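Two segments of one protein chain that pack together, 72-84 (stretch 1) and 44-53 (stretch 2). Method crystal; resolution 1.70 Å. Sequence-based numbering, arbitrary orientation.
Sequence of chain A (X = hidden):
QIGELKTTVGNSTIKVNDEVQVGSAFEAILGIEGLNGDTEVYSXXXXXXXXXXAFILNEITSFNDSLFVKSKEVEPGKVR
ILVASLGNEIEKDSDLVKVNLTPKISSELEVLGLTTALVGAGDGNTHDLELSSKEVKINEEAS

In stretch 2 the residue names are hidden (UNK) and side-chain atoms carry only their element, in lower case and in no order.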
# COMPACT_ATOMS: atom_id res chain seq x y z
N LYS A 72 -0.18 -4.07 -11.07
CA LYS A 72 0.78 -4.20 -12.18
C LYS A 72 2.04 -3.40 -11.83
O LYS A 72 1.97 -2.21 -11.48
CB LYS A 72 0.21 -3.67 -13.50
CG LYS A 72 1.05 -4.05 -14.77
CD LYS A 72 0.63 -3.30 -16.09
CE LYS A 72 0.53 -1.77 -15.90
NZ LYS A 72 0.51 -0.90 -17.16
N GLU A 73 3.17 -4.08 -11.92
CA GLU A 73 4.43 -3.41 -11.81
C GLU A 73 4.68 -2.76 -13.18
O GLU A 73 5.10 -3.44 -14.14
CB GLU A 73 5.52 -4.41 -11.42
CG GLU A 73 6.78 -3.70 -11.10
CD GLU A 73 7.75 -4.52 -10.29
OE1 GLU A 73 7.70 -5.75 -10.36
OE2 GLU A 73 8.63 -3.91 -9.62
N VAL A 74 4.37 -1.46 -13.26
CA VAL A 74 4.42 -0.71 -14.52
C VAL A 74 5.83 -0.25 -14.93
O VAL A 74 6.08 0.01 -16.10
CB VAL A 74 3.44 0.47 -14.52
CG1 VAL A 74 2.04 0.03 -14.06
CG2 VAL A 74 3.96 1.64 -13.66
N GLU A 75 6.72 -0.13 -13.95
CA GLU A 75 8.16 -0.00 -14.17
C GLU A 75 8.76 -0.73 -13.04
O GLU A 75 8.13 -0.86 -12.02
CB GLU A 75 8.61 1.44 -14.00
CG GLU A 75 8.32 2.43 -15.08
CD GLU A 75 8.90 3.79 -14.70
OE1 GLU A 75 10.09 3.85 -14.22
OE2 GLU A 75 8.17 4.80 -14.84
N PRO A 76 10.04 -1.15 -13.15
CA PRO A 76 10.66 -1.76 -11.98
C PRO A 76 10.54 -0.84 -10.73
O PRO A 76 10.88 0.36 -10.80
CB PRO A 76 12.11 -1.93 -12.42
CG PRO A 76 12.03 -2.03 -13.88
CD PRO A 76 10.96 -1.10 -14.30
N GLY A 77 9.99 -1.37 -9.65
CA GLY A 77 9.90 -0.64 -8.39
C GLY A 77 8.75 0.36 -8.29
O GLY A 77 8.71 1.15 -7.36
N LYS A 78 7.83 0.31 -9.25
CA LYS A 78 6.62 1.16 -9.26
C LYS A 78 5.41 0.31 -9.62
O LYS A 78 5.34 -0.20 -10.74
CB LYS A 78 6.75 2.31 -10.25
CG LYS A 78 7.88 3.27 -9.90
CD LYS A 78 7.90 4.46 -10.81
CE LYS A 78 8.99 5.45 -10.40
NZ LYS A 78 9.39 6.35 -11.50
N VAL A 79 4.50 0.15 -8.66
CA VAL A 79 3.41 -0.85 -8.76
C VAL A 79 2.06 -0.13 -8.59
O VAL A 79 1.78 0.45 -7.53
CB VAL A 79 3.52 -1.96 -7.73
CG1 VAL A 79 2.48 -3.12 -8.04
CG2 VAL A 79 4.94 -2.52 -7.61
N ARG A 80 1.26 -0.19 -9.64
CA ARG A 80 -0.10 0.32 -9.62
C ARG A 80 -0.99 -0.71 -8.95
O ARG A 80 -1.03 -1.86 -9.39
CB ARG A 80 -0.59 0.62 -11.03
CG ARG A 80 -2.00 1.16 -11.01
CD ARG A 80 -2.38 1.84 -12.30
NE ARG A 80 -2.65 0.88 -13.38
CZ ARG A 80 -1.94 0.76 -14.52
NH1 ARG A 80 -0.88 1.54 -14.77
NH2 ARG A 80 -2.30 -0.15 -15.41
N ILE A 81 -1.69 -0.29 -7.91
CA ILE A 81 -2.52 -1.16 -7.07
C ILE A 81 -3.93 -0.57 -7.01
O ILE A 81 -4.10 0.59 -6.60
CB ILE A 81 -1.97 -1.33 -5.67
CG1 ILE A 81 -0.52 -1.84 -5.72
CG2 ILE A 81 -2.91 -2.22 -4.81
CD1 ILE A 81 0.03 -2.06 -4.43
N LEU A 82 -4.90 -1.36 -7.50
CA LEU A 82 -6.33 -0.97 -7.46
C LEU A 82 -7.00 -1.89 -6.47
O LEU A 82 -6.94 -3.14 -6.64
CB LEU A 82 -6.97 -1.15 -8.85
CG LEU A 82 -6.36 -0.36 -10.01
CD1 LEU A 82 -7.08 -0.60 -11.37
CD2 LEU A 82 -6.36 1.12 -9.70
N VAL A 83 -7.63 -1.30 -5.44
CA VAL A 83 -8.39 -1.99 -4.40
C VAL A 83 -9.87 -1.63 -4.64
O VAL A 83 -10.19 -0.46 -4.77
CB VAL A 83 -8.16 -1.51 -2.92
CG1 VAL A 83 -8.65 -2.56 -1.96
CG2 VAL A 83 -6.72 -1.08 -2.59
N ALA A 84 -10.75 -2.61 -4.68
CA ALA A 84 -12.20 -2.32 -4.88
C ALA A 84 -13.05 -3.14 -3.92
O ALA A 84 -12.78 -4.32 -3.64
CB ALA A 84 -12.62 -2.54 -6.33
N UNK A 44 -9.93 2.06 -3.65
CA UNK A 44 -8.74 2.89 -3.45
C UNK A 44 -7.73 2.58 -4.56
O UNK A 44 -7.84 1.55 -5.27
c UNK A 44 -8.19 2.72 -2.08
N UNK A 45 -6.74 3.46 -4.71
CA UNK A 45 -5.66 3.24 -5.66
C UNK A 45 -4.34 3.78 -5.13
O UNK A 45 -4.24 4.96 -4.78
o UNK A 45 -4.27 4.80 -10.13
c UNK A 45 -5.18 4.58 -9.30
c UNK A 45 -5.99 3.88 -7.01
c UNK A 45 -4.79 4.03 -7.94
o UNK A 45 -6.39 4.78 -9.54
N UNK A 46 -3.33 2.93 -5.07
CA UNK A 46 -1.97 3.35 -4.74
C UNK A 46 -1.06 3.29 -5.95
O UNK A 46 -1.33 2.56 -6.91
c UNK A 46 -3.10 1.29 -2.17
c UNK A 46 -2.37 3.45 -1.47
c UNK A 46 -3.20 3.37 -0.36
c UNK A 46 -2.31 2.41 -2.39
c UNK A 46 -1.41 2.50 -3.60
o UNK A 46 -4.80 2.17 0.93
c UNK A 46 -3.97 2.25 -0.17
c UNK A 46 -3.93 1.20 -1.07
N UNK A 47 0.03 4.05 -5.91
CA UNK A 47 1.22 3.71 -6.66
C UNK A 47 2.26 3.47 -5.57
O UNK A 47 2.62 4.38 -4.80
c UNK A 47 2.37 3.13 -9.62
c UNK A 47 2.79 4.14 -8.57
c UNK A 47 1.63 4.73 -7.73
c UNK A 47 3.71 5.23 -9.15
N UNK A 48 2.63 2.19 -5.47
CA UNK A 48 3.51 1.68 -4.42
C UNK A 48 4.93 1.66 -4.98
O UNK A 48 5.16 1.12 -6.04
c UNK A 48 5.86 -1.56 -1.25
c UNK A 48 5.93 -1.82 -2.58
c UNK A 48 3.13 0.27 -4.01
c UNK A 48 5.08 -1.23 -3.47
c UNK A 48 4.03 -0.08 -1.67
c UNK A 48 4.90 -0.66 -0.77
c UNK A 48 4.09 -0.36 -3.03
N UNK A 49 5.87 2.27 -4.27
CA UNK A 49 7.25 2.38 -4.79
C UNK A 49 8.23 1.75 -3.83
O UNK A 49 8.07 1.79 -2.60
c UNK A 49 6.74 4.38 -6.25
c UNK A 49 7.36 5.54 -6.96
o UNK A 49 8.62 5.55 -7.12
c UNK A 49 7.59 3.85 -5.10
o UNK A 49 6.61 6.43 -7.41
N UNK A 50 9.23 1.10 -4.42
CA UNK A 50 10.25 0.41 -3.67
C UNK A 50 11.50 0.26 -4.57
O UNK A 50 11.43 0.43 -5.78
c UNK A 50 8.63 -2.05 -5.23
c UNK A 50 9.72 -1.97 -4.35
c UNK A 50 8.58 -3.00 -6.25
c UNK A 50 9.63 -3.93 -6.38
c UNK A 50 10.76 -2.91 -4.51
c UNK A 50 10.70 -3.89 -5.51
o UNK A 50 9.58 -4.84 -7.43
c UNK A 50 9.75 -0.95 -3.25
N UNK A 51 12.60 -0.05 -3.92
CA UNK A 51 13.87 -0.14 -4.61
C UNK A 51 13.98 -1.56 -5.15
O UNK A 51 14.22 -2.49 -4.39
n UNK A 51 17.42 0.28 -3.49
o UNK A 51 16.52 -0.40 -5.48
c UNK A 51 16.39 -0.01 -4.29
c UNK A 51 15.01 0.24 -3.68
N UNK A 52 13.79 -1.68 -6.47
CA UNK A 52 13.74 -2.97 -7.17
C UNK A 52 15.11 -3.67 -7.12
O UNK A 52 15.21 -4.90 -7.33
c UNK A 52 13.27 -2.78 -8.62
N UNK A 53 16.18 -2.94 -6.79
CA UNK A 53 17.50 -3.60 -6.60
C UNK A 53 17.60 -4.32 -5.25
O UNK A 53 18.31 -5.34 -5.11
c UNK A 53 19.99 -1.01 -8.14
c UNK A 53 18.66 -2.58 -6.70
o UNK A 53 20.45 -0.82 -9.29
c UNK A 53 18.74 -1.87 -8.02
o UNK A 53 20.50 -0.54 -7.11
O HOH W 1 10.42 3.08 -7.06

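Position 44 has one side-chain carbon, lying 4.1 Å from Val83 CG2; it is alanine. Ala44 pairs with Val83 through two hydrogen bonds, Ala44 N to Val83 O at 2.8 Å and Val83 N to Ala44 O at 2.9 Å, and its small methyl sits on the face of Val79, Ile81 and Val83.

Position 45 carries three carbons in a row, the third bearing two oxygens, one of them 3.7 Å from Leu82 CD2. Two oxygens and no nitrogen mean glutamate. Glu45 points to the face of Lys78, Arg80 and Leu82, where its carboxylate need not be desolvated.

Position 46 shows one carbon, then a six-carbon ring bearing an oxygen; a ring carbon lies 3.9 Å from Val83 CG2: tyrosine. Tyr46 lies on the face of Ile81 and Val83, its ring edge near Ile81 CG2. The hydroxyl is hydrogen-bonded elsewhere in the structure, so this polar end is satisfied.

Position 47 has four carbons forked at the second, one branch 3.5 Å from Arg80 N and 4.1 Å from Arg80 CB: leucine. On the face of Lys78 and Arg80, Leu47 covers the neighbouring strand with hydrocarbon.

Position 48 has one carbon, 3.9 Å from Ile81 CD1, and a six-carbon ring without oxygen, its edge meeting Val79 CG2: phenylalanine. Phe48 is buried, and a wholly apolar ring leaves no polar group to satisfy there.

Position 49 has three carbons and two terminal oxygens, one 3.3 Å from Lys78 CE: glutamate. Glu49 OE1 is 4.5 Å from Lys78 NZ, too far for a salt bridge though the charges are complementary. Partly exposed, Glu49 also bonds through OE2 elsewhere in the structure. Water 1 links Glu49 OE1 (3.1 Å) to Gly77 O (2.6 Å).

Position 50 has one carbon, then a six-carbon ring bearing one oxygen, 2.6 Å from Glu73 OE2: tyrosine. Tyr50 OH donates to that carboxylate, while Gly77 CA packs over the ring face, 3.8 Å from the Tyr50 centroid. A CB on Gly77 would fall 2.4 Å from Tyr50 O.

Position 51 has two carbons, the second carrying oxygen and nitrogen, and touches nothing on stretch 1: asparagine. Asn51 points away and serves the local chain, OD1 accepting from backbone N of position 53.

Position 52 has one carbon, 4.1 Å from Pro76 CB: alanine, Ala52, small enough to approach the turn closely.

Position 53, three carbons ending in two oxygens, touches nothing on stretch 1: glutamate. Glu53 is exposed, suiting its charge.

Paired antiparallel backbones hold the strands together, apolar side chains pack on the face of Val79, Ile81 and Val83, and Glu73 OE2 ties the turn to Tyr50 by also accepting from Gly77 N.

Stretch 2 (44-53) AEYLFEYNAE
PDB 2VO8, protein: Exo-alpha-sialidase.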